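Local coordinates for 3-oxoacyl-(acyl-carrier protein) synthase II (PDB 1J3N), which probably catalyses the chain-elongating condensation of fatty acid synthesis, joining an acyl chain to malonyl-ACP to give 3-oxoacyl-ACP, and forms a homodimer, at residues L222-F227 / P371-D376; A315-R318 / H323-R326. All blocks are in the same frame, centred on the assembly; numbering follows the deposited sequence.

Contact 1: residues L222-F227 / P371-D376; sequences LSRDGF and PELDLD
R224 reaches L373 because its first torsion (chi1 59°) tucks CG over the backbone and the chain then runs straight to NE; L373, with CG swung to the N side (chi1 -46°), advances to meet it. Their meeting is oblique: L373 CD1 lies 3.9 Å from R224 NH1 and 4.0 Å from R224 NH2, the methyl almost equally far from both terminal nitrogens. In the guanidinium plane a water accepts from R224 NH2 at 2.9 Å and donates to E372 OE2 at 2.8 Å, bridging R224 NH2 and E372 OE2, which stay 5.4 Å apart; this is consistent with a favourable, water-mediated pairing of opposite charges. T221 O and D370 OD2 take NH1, T305 O takes NE and P306 O takes NH2; with the water, five bonds fix the group's rotation. E372 OE2 also forms a salt bridge with R310. Nearer solvent, the L222 branch lies crosswise to P371, CD2 touching the ring's CD at 3.9 Å. This is loop-to-loop packing around a buried arginine, joining the N-terminal and C-terminal parts of a thiolase-type condensing-enzyme fold.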
loop_
_atom_site.group_PDB
_atom_site.type_symbol
_atom_site.label_atom_id
_atom_site.label_comp_id
_atom_site.label_asym_id
_atom_site.label_seq_id
_atom_site.Cartn_x
_atom_site.Cartn_y
_atom_site.Cartn_z
ATOM N N LEU A 222 6.207 -11.524 32.381
ATOM C CA LEU A 222 5.741 -10.509 33.316
ATOM C C LEU A 222 6.559 -9.223 33.234
ATOM O O LEU A 222 6.064 -8.151 33.568
ATOM C CB LEU A 222 5.801 -11.063 34.739
ATOM C CG LEU A 222 4.785 -12.154 35.096
ATOM C CD1 LEU A 222 5.282 -12.963 36.291
ATOM C CD2 LEU A 222 3.436 -11.507 35.394
ATOM N N SER A 223 7.807 -9.332 32.783
ATOM C CA SER A 223 8.692 -8.172 32.681
ATOM C C SER A 223 8.781 -7.529 31.294
ATOM O O SER A 223 9.658 -6.693 31.054
ATOM C CB SER A 223 10.098 -8.554 33.154
ATOM O OG SER A 223 10.585 -9.689 32.454
ATOM N N ARG A 224 7.877 -7.903 30.392
ATOM C CA ARG A 224 7.870 -7.349 29.032
ATOM C C ARG A 224 7.642 -5.830 29.058
ATOM O O ARG A 224 6.697 -5.354 29.684
ATOM C CB ARG A 224 6.796 -8.048 28.193
ATOM C CG ARG A 224 5.366 -7.934 28.723
ATOM C CD ARG A 224 4.425 -8.803 27.883
ATOM N NE ARG A 224 3.003 -8.556 28.105
ATOM C CZ ARG A 224 2.249 -9.175 29.015
ATOM N NH1 ARG A 224 2.778 -10.093 29.813
ATOM N NH2 ARG A 224 0.955 -8.890 29.114
ATOM N N ASP A 225 8.498 -5.073 28.369
ATOM C CA ASP A 225 8.395 -3.612 28.382
ATOM C C ASP A 225 8.513 -2.892 27.034
ATOM O O ASP A 225 9.134 -1.830 26.960
ATOM C CB ASP A 225 9.464 -3.045 29.319
ATOM C CG ASP A 225 10.863 -3.093 28.709
ATOM O OD1 ASP A 225 11.280 -4.181 28.249
ATOM O OD2 ASP A 225 11.546 -2.045 28.689
ATOM N N GLY A 226 7.918 -3.442 25.979
ATOM C CA GLY A 226 8.010 -2.801 24.679
ATOM C C GLY A 226 8.806 -3.653 23.713
ATOM O O GLY A 226 9.563 -4.531 24.136
ATOM N N PHE A 227 8.664 -3.400 22.414
ATOM C CA PHE A 227 9.381 -4.210 21.442
ATOM C C PHE A 227 10.767 -3.707 21.059
ATOM O O PHE A 227 11.210 -2.641 21.497
ATOM C CB PHE A 227 8.506 -4.452 20.190
ATOM C CG PHE A 227 8.285 -3.241 19.330
ATOM C CD1 PHE A 227 9.257 -2.821 18.429
ATOM C CD2 PHE A 227 7.081 -2.548 19.385
ATOM C CE1 PHE A 227 9.031 -1.735 17.591
ATOM C CE2 PHE A 227 6.849 -1.464 18.555
ATOM C CZ PHE A 227 7.829 -1.057 17.654
ATOM N N PRO A 371 1.234 -15.617 34.275
ATOM C CA PRO A 371 0.162 -16.578 34.560
ATOM C C PRO A 371 -1.217 -16.207 34.014
ATOM O O PRO A 371 -2.046 -17.075 33.778
ATOM C CB PRO A 371 0.179 -16.668 36.085
ATOM C CG PRO A 371 0.626 -15.286 36.493
ATOM C CD PRO A 371 1.744 -15.011 35.518
ATOM N N GLU A 372 -1.465 -14.917 33.820
ATOM C CA GLU A 372 -2.750 -14.471 33.296
ATOM C C GLU A 372 -2.956 -14.954 31.856
ATOM O O GLU A 372 -4.088 -15.044 31.377
ATOM C CB GLU A 372 -2.837 -12.945 33.343
ATOM C CG GLU A 372 -4.097 -12.382 32.701
ATOM C CD GLU A 372 -4.056 -10.875 32.557
ATOM O OE1 GLU A 372 -4.406 -10.161 33.524
ATOM O OE2 GLU A 372 -3.658 -10.405 31.472
ATOM N N LEU A 373 -1.855 -15.260 31.174
ATOM C CA LEU A 373 -1.892 -15.733 29.788
ATOM C C LEU A 373 -1.544 -17.225 29.771
ATOM O O LEU A 373 -0.421 -17.605 29.442
ATOM C CB LEU A 373 -0.871 -14.952 28.953
ATOM C CG LEU A 373 -0.854 -13.430 29.153
ATOM C CD1 LEU A 373 0.322 -12.823 28.405
ATOM C CD2 LEU A 373 -2.166 -12.834 28.670
ATOM N N ASP A 374 -2.513 -18.064 30.116
ATOM C CA ASP A 374 -2.290 -19.507 30.185
ATOM C C ASP A 374 -2.329 -20.271 28.865
ATOM O O ASP A 374 -3.196 -21.121 28.649
ATOM C CB ASP A 374 -3.288 -20.137 31.164
ATOM C CG ASP A 374 -4.726 -19.978 30.711
ATOM O OD1 ASP A 374 -5.144 -18.827 30.466
ATOM O OD2 ASP A 374 -5.435 -21.003 30.602
ATOM N N LEU A 375 -1.385 -19.972 27.982
ATOM C CA LEU A 375 -1.305 -20.663 26.706
ATOM C C LEU A 375 0.074 -21.294 26.614
ATOM O O LEU A 375 1.005 -20.866 27.295
ATOM C CB LEU A 375 -1.509 -19.691 25.541
ATOM C CG LEU A 375 -2.906 -19.092 25.356
ATOM C CD1 LEU A 375 -2.912 -18.181 24.134
ATOM C CD2 LEU A 375 -3.926 -20.210 25.182
ATOM N N ASP A 376 0.199 -22.319 25.781
ATOM C CA ASP A 376 1.476 -22.994 25.604
ATOM C C ASP A 376 2.315 -22.157 24.636
ATOM O O ASP A 376 2.086 -22.193 23.430
ATOM C CB ASP A 376 1.250 -24.396 25.025
ATOM C CG ASP A 376 2.528 -25.200 24.936
ATOM O OD1 ASP A 376 3.621 -24.604 25.025
ATOM O OD2 ASP A 376 2.444 -26.432 24.766
HETATM O O HOH W 1 -0.932 -9.915 31.049
#

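Contact 2: residues A315-R318 / H323-R326; sequences AIKR and HAKR
K317 NZ is held twice by the loop beside its helix, through a salt bridge to D374 OD1 and a weak hydrogen bond to E372 O, while the base of the same side chain packs on A324. The setting is a beta-alpha-beta unit: strand 297-299 leads into the helix that carries 315-318, and segment 323-326 delivers the chain to the parallel strand 328-330. CA of K317 and CA of A324 are 5.4 Å apart, about half the rise of seven residues in a straight alpha-helix, so by A324 the chain is no longer following a straight helix. The contact is wholly apolar. A324 points its methyl at segment 315-318, and CB comes within 4.0 Å of K317 CA, touching the helix backbone there; K317 CG is a little farther from that CB, at 4.4 Å. From there the lysine runs fully extended (chi2 175°, the later torsions alike) and leaves A324 behind on its way to the acidic partner. I316 adds a second apolar touch, its CG2 lying 4.3 Å from A324 CB. L375 touches both I316 and A324, and M281 of helix 275-288 reaches I316 as well, so this small patch is covered by a loop and a neighbouring helix. H323 NE2 is hydrogen-bonded to V295 O, tying this part of the chain to the residues ahead of strand 297-299. Segment 323-326 is closed through its backbone: R326 N donates to H323 O at 2.7 Å. Beyond it the R326 side chain folds back, placing NH2 in the plane of the H323 ring at its edge, 3.7 Å from H323 ND1.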
loop_
_atom_site.group_PDB
_atom_site.type_symbol
_atom_site.label_atom_id
_atom_site.label_comp_id
_atom_site.label_asym_id
_atom_site.label_seq_id
_atom_site.Cartn_x
_atom_site.Cartn_y
_atom_site.Cartn_z
ATOM N N ALA A 315 -7.835 -12.692 22.640
ATOM C CA ALA A 315 -8.471 -12.896 21.342
ATOM C C ALA A 315 -8.383 -14.363 20.924
ATOM O O ALA A 315 -9.293 -14.899 20.278
ATOM C CB ALA A 315 -7.803 -12.013 20.288
ATOM N N ILE A 316 -7.275 -15.007 21.279
ATOM C CA ILE A 316 -7.091 -16.411 20.941
ATOM C C ILE A 316 -8.057 -17.252 21.770
ATOM O O ILE A 316 -8.770 -18.097 21.231
ATOM C CB ILE A 316 -5.631 -16.859 21.194
ATOM C CG1 ILE A 316 -4.737 -16.345 20.060
ATOM C CG2 ILE A 316 -5.545 -18.376 21.312
ATOM C CD1 ILE A 316 -3.286 -16.715 20.206
ATOM N N LYS A 317 -8.090 -17.006 23.076
ATOM C CA LYS A 317 -8.986 -17.745 23.962
ATOM C C LYS A 317 -10.434 -17.546 23.533
ATOM O O LYS A 317 -11.267 -18.432 23.700
ATOM C CB LYS A 317 -8.815 -17.276 25.412
ATOM C CG LYS A 317 -7.471 -17.613 26.034
ATOM C CD LYS A 317 -7.345 -17.004 27.428
ATOM C CE LYS A 317 -6.011 -17.351 28.063
ATOM N NZ LYS A 317 -5.842 -16.711 29.403
ATOM N N ARG A 318 -10.731 -16.383 22.967
ATOM C CA ARG A 318 -12.087 -16.095 22.534
ATOM C C ARG A 318 -12.486 -16.874 21.287
ATOM O O ARG A 318 -13.609 -17.379 21.196
ATOM C CB ARG A 318 -12.259 -14.596 22.277
ATOM C CG ARG A 318 -13.697 -14.202 21.957
ATOM C CD ARG A 318 -13.885 -12.694 21.821
ATOM N NE ARG A 318 -13.460 -11.959 23.010
ATOM C CZ ARG A 318 -12.228 -11.492 23.200
ATOM N NH1 ARG A 318 -11.296 -11.684 22.275
ATOM N NH2 ARG A 318 -11.927 -10.829 24.310
ATOM N N HIS A 323 -10.315 -25.142 22.901
ATOM C CA HIS A 323 -9.162 -25.575 22.122
ATOM C C HIS A 323 -7.884 -24.777 22.361
ATOM O O HIS A 323 -6.781 -25.285 22.154
ATOM C CB HIS A 323 -9.494 -25.538 20.634
ATOM C CG HIS A 323 -8.437 -26.151 19.775
ATOM N ND1 HIS A 323 -8.175 -27.504 19.772
ATOM C CD2 HIS A 323 -7.550 -25.593 18.916
ATOM C CE1 HIS A 323 -7.172 -27.754 18.949
ATOM N NE2 HIS A 323 -6.775 -26.612 18.417
ATOM N N ALA A 324 -8.040 -23.530 22.794
ATOM C CA ALA A 324 -6.909 -22.654 23.047
ATOM C C ALA A 324 -5.847 -23.334 23.900
ATOM O O ALA A 324 -4.648 -23.164 23.672
ATOM C CB ALA A 324 -7.393 -21.373 23.729
ATOM N N LYS A 325 -6.300 -24.110 24.880
ATOM C CA LYS A 325 -5.412 -24.813 25.792
ATOM C C LYS A 325 -4.615 -25.926 25.110
ATOM O O LYS A 325 -3.616 -26.408 25.653
ATOM C CB LYS A 325 -6.230 -25.382 26.963
ATOM C CG LYS A 325 -6.984 -24.310 27.758
ATOM C CD LYS A 325 -7.872 -24.895 28.857
ATOM C CE LYS A 325 -9.024 -25.706 28.278
ATOM N NZ LYS A 325 -9.971 -26.178 29.327
ATOM N N ARG A 326 -5.045 -26.325 23.919
ATOM C CA ARG A 326 -4.363 -27.391 23.192
ATOM C C ARG A 326 -3.480 -26.829 22.074
ATOM O O ARG A 326 -2.778 -27.570 21.387
ATOM C CB ARG A 326 -5.394 -28.364 22.609
ATOM C CG ARG A 326 -4.872 -29.783 22.429
ATOM C CD ARG A 326 -6.013 -30.798 22.404
ATOM N NE ARG A 326 -6.890 -30.618 21.251
ATOM C CZ ARG A 326 -7.950 -31.377 20.990
ATOM N NH1 ARG A 326 -8.276 -32.372 21.805
ATOM N NH2 ARG A 326 -8.682 -31.145 19.909
#

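Overall arrangement
Contact 2, a local fold-back of the chain, is nested along the sequence inside the much longer loop closed by contact 1; their centres are about 15 Å apart. Segment 371-376 is the bridge. The salt bridge from D374 to K317 ties it to the helix, and one residue on, L375 CD1 packs at 3.9 Å from I316 CG2. Thus P371 and L373 meet loop 222-227, while D374 and L375 turn to K317, I316 and A324. Both contacts lie on the same side of the chain's centre, about 21 and 23 Å from it, and neither contains a residue of the Cys-His-His triad expected of this family.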